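Local structure of cellulose 1,4-beta-cellobiosidase (Thermobifida fusca, 4JJJ) at residues Gly260-Arg264 / Gln342-Pro346; Ala266-Phe272 / Ser292-Ser298. The protein probably cleaves cellulose to cellobiose as a cellobiohydrolase, this chain being the glycoside hydrolase family 48 catalytic part of a longer, multidomain enzyme. The protein carries 1 engineered substitution. All blocks are in the same frame, centred on the assembly; numbering follows the deposited sequence.

Interaction 1 of 2, residues Gly260-Arg264 / Gln342-Pro346; sequences GDYLR and QPDSP. With NA (sodium ion), chain I.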
loop_
_atom_site.group_PDB
_atom_site.type_symbol
_atom_site.label_atom_id
_atom_site.label_comp_id
_atom_site.label_asym_id
_atom_site.label_seq_id
_atom_site.Cartn_x
_atom_site.Cartn_y
_atom_site.Cartn_z
ATOM N N GLY A 260 14.811 3.182 -2.535
ATOM C CA GLY A 260 14.820 3.530 -1.114
ATOM C C GLY A 260 15.191 4.991 -0.896
ATOM O O GLY A 260 14.730 5.646 0.042
ATOM N N ASP A 261 16.112 5.486 -1.715
ATOM C CA ASP A 261 16.534 6.933 -1.642
ATOM C C ASP A 261 15.368 7.818 -1.920
ATOM O O ASP A 261 15.109 8.778 -1.191
ATOM C CB ASP A 261 17.711 7.133 -2.607
ATOM C CG ASP A 261 18.709 8.104 -2.120
ATOM O OD1 ASP A 261 18.488 8.743 -1.056
ATOM O OD2 ASP A 261 19.814 8.063 -2.710
ATOM N N TYR A 262 14.612 7.571 -3.009
ATOM C CA TYR A 262 13.417 8.360 -3.339
ATOM C C TYR A 262 12.286 8.174 -2.363
ATOM O O TYR A 262 11.478 9.056 -2.154
ATOM C CB TYR A 262 12.935 8.031 -4.734
ATOM C CG TYR A 262 13.874 8.677 -5.803
ATOM C CD1 TYR A 262 13.618 9.948 -6.290
ATOM C CD2 TYR A 262 14.926 7.974 -6.338
ATOM C CE1 TYR A 262 14.474 10.519 -7.174
ATOM C CE2 TYR A 262 15.838 8.573 -7.221
ATOM C CZ TYR A 262 15.551 9.848 -7.665
ATOM O OH TYR A 262 16.430 10.458 -8.595
ATOM N N LEU A 263 12.237 6.999 -1.756
ATOM C CA LEU A 263 11.154 6.654 -0.772
ATOM C C LEU A 263 11.225 7.551 0.432
ATOM O O LEU A 263 10.251 7.688 1.219
ATOM C CB LEU A 263 11.288 5.200 -0.348
ATOM C CG LEU A 263 10.222 4.583 0.561
ATOM C CD1 LEU A 263 8.882 4.851 -0.056
ATOM C CD2 LEU A 263 10.551 3.062 0.709
ATOM N N ARG A 264 12.389 8.187 0.622
ATOM C CA ARG A 264 12.395 9.226 1.682
ATOM C C ARG A 264 11.327 10.305 1.557
ATOM O O ARG A 264 10.996 10.921 2.532
ATOM C CB ARG A 264 13.783 9.901 1.835
ATOM C CG ARG A 264 14.922 8.917 2.177
ATOM C CD ARG A 264 16.279 9.571 2.353
ATOM N NE ARG A 264 16.708 10.110 1.103
ATOM C CZ ARG A 264 17.581 11.140 0.933
ATOM N NH1 ARG A 264 17.987 11.881 1.946
ATOM N NH2 ARG A 264 17.943 11.440 -0.294
ATOM N N GLN A 342 22.556 0.443 1.138
ATOM C CA GLN A 342 22.669 1.857 1.543
ATOM C C GLN A 342 22.577 2.812 0.348
ATOM O O GLN A 342 23.318 2.676 -0.638
ATOM C CB GLN A 342 23.978 2.078 2.304
ATOM C CG GLN A 342 23.977 1.516 3.711
ATOM C CD GLN A 342 25.344 1.589 4.396
ATOM O OE1 GLN A 342 26.395 1.500 3.731
ATOM N NE2 GLN A 342 25.351 1.749 5.661
ATOM N N PRO A 343 21.719 3.813 0.426
ATOM C CA PRO A 343 21.575 4.757 -0.650
ATOM C C PRO A 343 22.848 5.552 -0.860
ATOM O O PRO A 343 23.625 5.844 0.074
ATOM C CB PRO A 343 20.478 5.698 -0.193
ATOM C CG PRO A 343 19.669 4.855 0.716
ATOM C CD PRO A 343 20.594 3.852 1.325
ATOM N N ASP A 344 23.026 5.924 -2.106
ATOM C CA ASP A 344 24.171 6.707 -2.536
ATOM C C ASP A 344 24.117 8.171 -2.228
ATOM O O ASP A 344 25.142 8.870 -2.291
ATOM C CB ASP A 344 24.321 6.527 -4.055
ATOM C CG ASP A 344 24.816 5.156 -4.495
ATOM O OD1 ASP A 344 25.292 4.357 -3.658
ATOM O OD2 ASP A 344 24.703 4.934 -5.757
ATOM N N SER A 345 22.959 8.713 -1.933
ATOM C CA SER A 345 22.874 10.158 -1.631
ATOM C C SER A 345 23.653 10.481 -0.325
ATOM O O SER A 345 23.743 9.666 0.593
ATOM C CB SER A 345 21.406 10.517 -1.512
ATOM O OG SER A 345 20.934 9.891 -0.375
ATOM N N PRO A 346 24.165 11.671 -0.227
ATOM C CA PRO A 346 24.986 11.946 0.961
ATOM C C PRO A 346 24.231 11.842 2.313
ATOM O O PRO A 346 24.911 11.516 3.281
ATOM C CB PRO A 346 25.435 13.388 0.701
ATOM C CG PRO A 346 25.654 13.339 -0.843
ATOM C CD PRO A 346 24.323 12.713 -1.263
HETATM NA NA NA I . 23.893 3.615 -7.389
HETATM O O HOH W 1 25.612 2.693 -6.454
HETATM O O HOH W 2 24.584 3.044 -9.229
HETATM O O HOH W 3 21.711 3.158 -6.771
HETATM O O HOH W 4 21.299 3.275 -8.236
#
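Two groups grip Asp261 OD1: the hydroxyl of Ser345 donates to it, OG to OD1 2.8 Å, on the syn lone pair, and the guanidinium of Arg264 makes a salt bridge to it, NH2 to OD1 2.9 Å. The second carboxylate oxygen takes a weak bond from the loop backbone, Ser345 N to Asp261 OD2 3.3 Å, and a hydrogen bond from Tyr138, so both oxygens of this buried acid are satisfied. Ser345 OG reaches inward because chi1 of 68° sets it between its own backbone N and carbonyl carbon; it also lies over one face of the Arg264 guanidinium without bonding to it. The arginine is held flat from its edge: NE donates to Asp261 O at 3.1 Å, nearly straight (166°) and on an in-plane lone pair. The bend at chi3 (-66°) folds the chain back to reach both the carbonyl and the carboxylate of Asp261. Glu133 and Asp351 are the arginine's other salt-bridge partners. Pro343 CB packs against the Asp261 side chain, 3.9 Å from Asp261 CB. Replacing Asp261 by alanine is likely to leave the hydroxyls of Ser345 and Tyr138 without their carboxylate partner and Arg264 short of one counter-charge. On the outer side Asp344 binds a sodium ion, OD2 to sodium 2.2 Å, with waters and Asp254 among the other ligands. The contact thus ties the late part of helix 250-263 and the residues after it to the loop between helices 329-337 and 348-365, with helix 131-138 packing against Asp261 and Ser345.

Interaction 2 of 2, residues Ala266-Phe272 / Ser292-Ser298; sequences AMFDKYF and SAHYLLS. With BGC (beta-D-glucopyranose), chain D; BGC (beta-D-glucopyranose), chain B.
Ala266 O receives two donors from Ser298: the hydroxyl, OG to O 2.6 Å, lies in the carbonyl plane on a lone pair, while the backbone N, at 3.2 Å from that O, comes from above the plane. Met267 O is likewise shared, by His294 N at 2.8 Å and by Tyr295 N on an in-plane lone pair. Farther along, Asp269 N meets Ser292 O at 3.0 Å in a nearly straight bond (168°), and Phe268 and Ala293 form a single beta bridge. The His294 imidazole turns back over the backbone, with chi1 of 52° placing CG between its own N and carbonyl carbon; Met267 O then sits over the ring centre, 3.2 Å above the plane. Its rotation is fixed at two corners, since ND1 accepts Leu296 N in the ring plane and NE2 bonds to Ser319 O. Around these backbone bonds, Ala293 CB lies over one face of the Phe268 ring in a CH-pi contact, 4.0 Å from the centroid, and Ser292 OG stands at the edges of both the Phe268 and Phe272 rings. The extended Met267 side chain crosses Tyr295 at about a right angle, bringing SD to 4.1 Å from CD1 in an oblique Met-aromatic contact. Asp269 to Phe272 form a type I turn, with an Asx turn made by Asp269 OD2 and Tyr271 N; Asp269 OD1 bonds to Ser320 OG, and OD2 also to Tyr385 OH. From this turn the fully extended Lys270 reaches one glucose, NZ to O2 3.1 Å, and Tyr271 OH bonds to O6 of the next. The two loops thus pair to present a beta turn to the bound glycan, forming part of the substrate-binding site of a family 48 (alpha/alpha)6 catalytic domain.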
loop_
_atom_site.group_PDB
_atom_site.type_symbol
_atom_site.label_atom_id
_atom_site.label_comp_id
_atom_site.label_asym_id
_atom_site.label_seq_id
_atom_site.Cartn_x
_atom_site.Cartn_y
_atom_site.Cartn_z
ATOM N N ALA A 266 8.308 9.856 1.440
ATOM C CA ALA A 266 7.252 9.435 2.341
ATOM C C ALA A 266 7.471 9.882 3.809
ATOM O O ALA A 266 6.537 9.807 4.580
ATOM C CB ALA A 266 7.089 7.912 2.258
ATOM N N MET A 267 8.704 10.307 4.128
ATOM C CA MET A 267 9.098 10.675 5.472
ATOM C C MET A 267 8.770 12.099 5.851
ATOM O O MET A 267 9.040 12.520 6.999
ATOM C CB MET A 267 10.574 10.429 5.633
ATOM C CG MET A 267 11.001 8.981 5.595
ATOM S SD MET A 267 12.765 8.887 5.928
ATOM C CE MET A 267 13.134 7.213 5.519
ATOM N N PHE A 268 8.213 12.842 4.876
ATOM C CA PHE A 268 7.994 14.306 5.024
ATOM C C PHE A 268 6.537 14.663 5.141
ATOM O O PHE A 268 5.696 14.073 4.460
ATOM C CB PHE A 268 8.693 15.079 3.924
ATOM C CG PHE A 268 10.136 15.057 4.080
ATOM C CD1 PHE A 268 10.842 13.930 3.668
ATOM C CD2 PHE A 268 10.833 16.078 4.708
ATOM C CE1 PHE A 268 12.208 13.839 3.864
ATOM C CE2 PHE A 268 12.199 15.995 4.890
ATOM C CZ PHE A 268 12.909 14.877 4.474
ATOM N N ASP A 269 6.244 15.718 5.886
ATOM C CA ASP A 269 4.894 16.293 5.891
ATOM C C ASP A 269 4.443 16.588 4.432
ATOM O O ASP A 269 5.259 16.962 3.593
ATOM C CB ASP A 269 4.921 17.605 6.704
ATOM C CG ASP A 269 3.562 18.255 6.798
ATOM O OD1 ASP A 269 2.775 17.830 7.683
ATOM O OD2 ASP A 269 3.316 19.176 6.000
ATOM N N LYS A 270 3.135 16.509 4.193
ATOM C CA LYS A 270 2.609 16.688 2.880
ATOM C C LYS A 270 3.164 17.953 2.220
ATOM O O LYS A 270 3.545 17.932 1.061
ATOM C CB LYS A 270 1.126 16.708 2.927
ATOM C CG LYS A 270 0.390 16.672 1.624
ATOM C CD LYS A 270 -1.143 16.768 1.753
ATOM C CE LYS A 270 -1.821 16.770 0.399
ATOM N NZ LYS A 270 -3.281 16.813 0.583
ATOM N N TYR A 271 3.048 19.076 2.947
ATOM C CA TYR A 271 3.485 20.339 2.412
ATOM C C TYR A 271 4.756 20.846 3.106
ATOM O O TYR A 271 5.029 22.075 3.170
ATOM C CB TYR A 271 2.356 21.373 2.489
ATOM C CG TYR A 271 1.242 21.075 1.535
ATOM C CD1 TYR A 271 1.403 21.302 0.190
ATOM C CD2 TYR A 271 0.022 20.506 2.023
ATOM C CE1 TYR A 271 0.361 20.960 -0.725
ATOM C CE2 TYR A 271 -0.999 20.169 1.128
ATOM C CZ TYR A 271 -0.781 20.402 -0.236
ATOM O OH TYR A 271 -1.869 20.074 -1.078
ATOM N N PHE A 272 5.606 19.930 3.514
ATOM C CA PHE A 272 6.876 20.184 4.116
ATOM C C PHE A 272 6.750 21.185 5.294
ATOM O O PHE A 272 7.645 21.980 5.481
ATOM C CB PHE A 272 7.901 20.640 3.047
ATOM C CG PHE A 272 8.216 19.560 2.025
ATOM C CD1 PHE A 272 9.168 18.586 2.306
ATOM C CD2 PHE A 272 7.519 19.514 0.795
ATOM C CE1 PHE A 272 9.327 17.565 1.367
ATOM C CE2 PHE A 272 7.735 18.510 -0.135
ATOM C CZ PHE A 272 8.624 17.503 0.194
ATOM N N SER A 292 10.825 19.202 8.640
ATOM C CA SER A 292 9.559 18.719 8.091
ATOM C C SER A 292 9.556 17.161 7.977
ATOM O O SER A 292 8.575 16.618 7.467
ATOM C CB SER A 292 9.279 19.305 6.714
ATOM O OG SER A 292 10.365 19.089 5.829
ATOM N N ALA A 293 10.615 16.490 8.443
ATOM C CA ALA A 293 10.616 15.034 8.447
ATOM C C ALA A 293 10.059 14.445 9.709
ATOM O O ALA A 293 10.551 14.736 10.789
ATOM C CB ALA A 293 12.009 14.528 8.172
ATOM N N HIS A 294 9.059 13.551 9.568
ATOM C CA HIS A 294 8.524 12.691 10.650
ATOM C C HIS A 294 9.241 11.339 10.668
ATOM O O HIS A 294 9.167 10.642 11.656
ATOM C CB HIS A 294 7.022 12.556 10.579
ATOM C CG HIS A 294 6.506 12.136 9.254
ATOM N ND1 HIS A 294 6.818 10.901 8.701
ATOM C CD2 HIS A 294 5.753 12.789 8.350
ATOM C CE1 HIS A 294 6.210 10.822 7.526
ATOM N NE2 HIS A 294 5.556 11.949 7.289
ATOM N N TYR A 295 9.963 11.027 9.564
ATOM C CA TYR A 295 10.801 9.819 9.563
ATOM C C TYR A 295 10.027 8.547 9.676
ATOM O O TYR A 295 10.632 7.487 9.979
ATOM C CB TYR A 295 11.887 9.912 10.638
ATOM C CG TYR A 295 12.919 10.976 10.348
ATOM C CD1 TYR A 295 13.834 10.849 9.319
ATOM C CD2 TYR A 295 12.952 12.099 11.164
ATOM C CE1 TYR A 295 14.808 11.835 9.130
ATOM C CE2 TYR A 295 13.861 13.090 10.970
ATOM C CZ TYR A 295 14.824 12.929 10.020
ATOM O OH TYR A 295 15.830 13.903 9.752
ATOM N N LEU A 296 8.756 8.554 9.313
ATOM C CA LEU A 296 7.958 7.346 9.201
ATOM C C LEU A 296 7.587 7.073 7.768
ATOM O O LEU A 296 7.715 7.988 6.907
ATOM C CB LEU A 296 6.681 7.497 10.040
ATOM C CG LEU A 296 6.907 7.659 11.516
ATOM C CD1 LEU A 296 5.576 7.903 12.218
ATOM C CD2 LEU A 296 7.622 6.504 12.182
ATOM N N LEU A 297 7.176 5.843 7.438
ATOM C CA LEU A 297 6.641 5.519 6.090
ATOM C C LEU A 297 5.177 5.958 6.051
ATOM O O LEU A 297 4.305 5.214 6.543
ATOM C CB LEU A 297 6.806 4.071 5.706
ATOM C CG LEU A 297 8.253 3.704 5.421
ATOM C CD1 LEU A 297 8.421 2.229 5.407
ATOM C CD2 LEU A 297 8.535 4.137 3.922
ATOM N N SER A 298 4.935 7.187 5.575
ATOM C CA SER A 298 3.610 7.667 5.464
ATOM C C SER A 298 2.785 7.018 4.323
ATOM O O SER A 298 3.278 6.153 3.630
ATOM C CB SER A 298 3.579 9.148 5.367
ATOM O OG SER A 298 3.992 9.536 4.053
HETATM C C2 BGC D . -3.359 14.265 -2.394
HETATM C C3 BGC D . -3.579 15.556 -3.156
HETATM C C4 BGC D . -3.001 15.509 -4.558
HETATM C C5 BGC D . -3.420 14.261 -5.290
HETATM C C6 BGC D . -2.767 14.018 -6.599
HETATM C C1 BGC D . -3.857 13.084 -3.263
HETATM O O2 BGC D . -3.977 14.255 -1.114
HETATM O O3 BGC D . -2.994 16.663 -2.417
HETATM O O4 BGC D . -3.563 16.681 -5.240
HETATM O O5 BGC D . -3.140 13.074 -4.485
HETATM O O6 BGC D . -3.303 12.887 -7.260
HETATM C C2 BGC B . -3.413 18.220 -6.927
HETATM C C3 BGC B . -2.457 19.154 -7.658
HETATM C C4 BGC B . -1.702 20.045 -6.638
HETATM C C5 BGC B . -1.042 19.146 -5.588
HETATM C C6 BGC B . -0.400 19.980 -4.428
HETATM C C1 BGC B . -2.616 17.383 -5.929
HETATM O O2 BGC B . -3.987 17.379 -7.908
HETATM O O3 BGC B . -3.252 19.973 -8.547
HETATM O O4 BGC B . -0.636 20.751 -7.273
HETATM O O5 BGC B . -2.051 18.317 -4.997
HETATM O O6 BGC B . -1.375 20.688 -3.665
#

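Interaction 2 is nested in the chain loop that interaction 1 closes, and their centres lie 15 Å apart. They touch directly where Leu263 CG packs at 3.8 Å against Leu297 CD2, and the chain runs on from helix 250-263 into the 266-272 loop within a few residues. Trp352 of helix 348-365 joins them as well, packing on Leu263 and Arg264 of one and on Met267 of the other. Their surroundings differ: 342-346 faces the sodium ion, whereas 266-272 faces the glucose chain. Leu297 also brings interaction 2 near the catalytic centre, its side chain about 7 Å from that of Asn224, the engineered replacement of the predicted nucleophile.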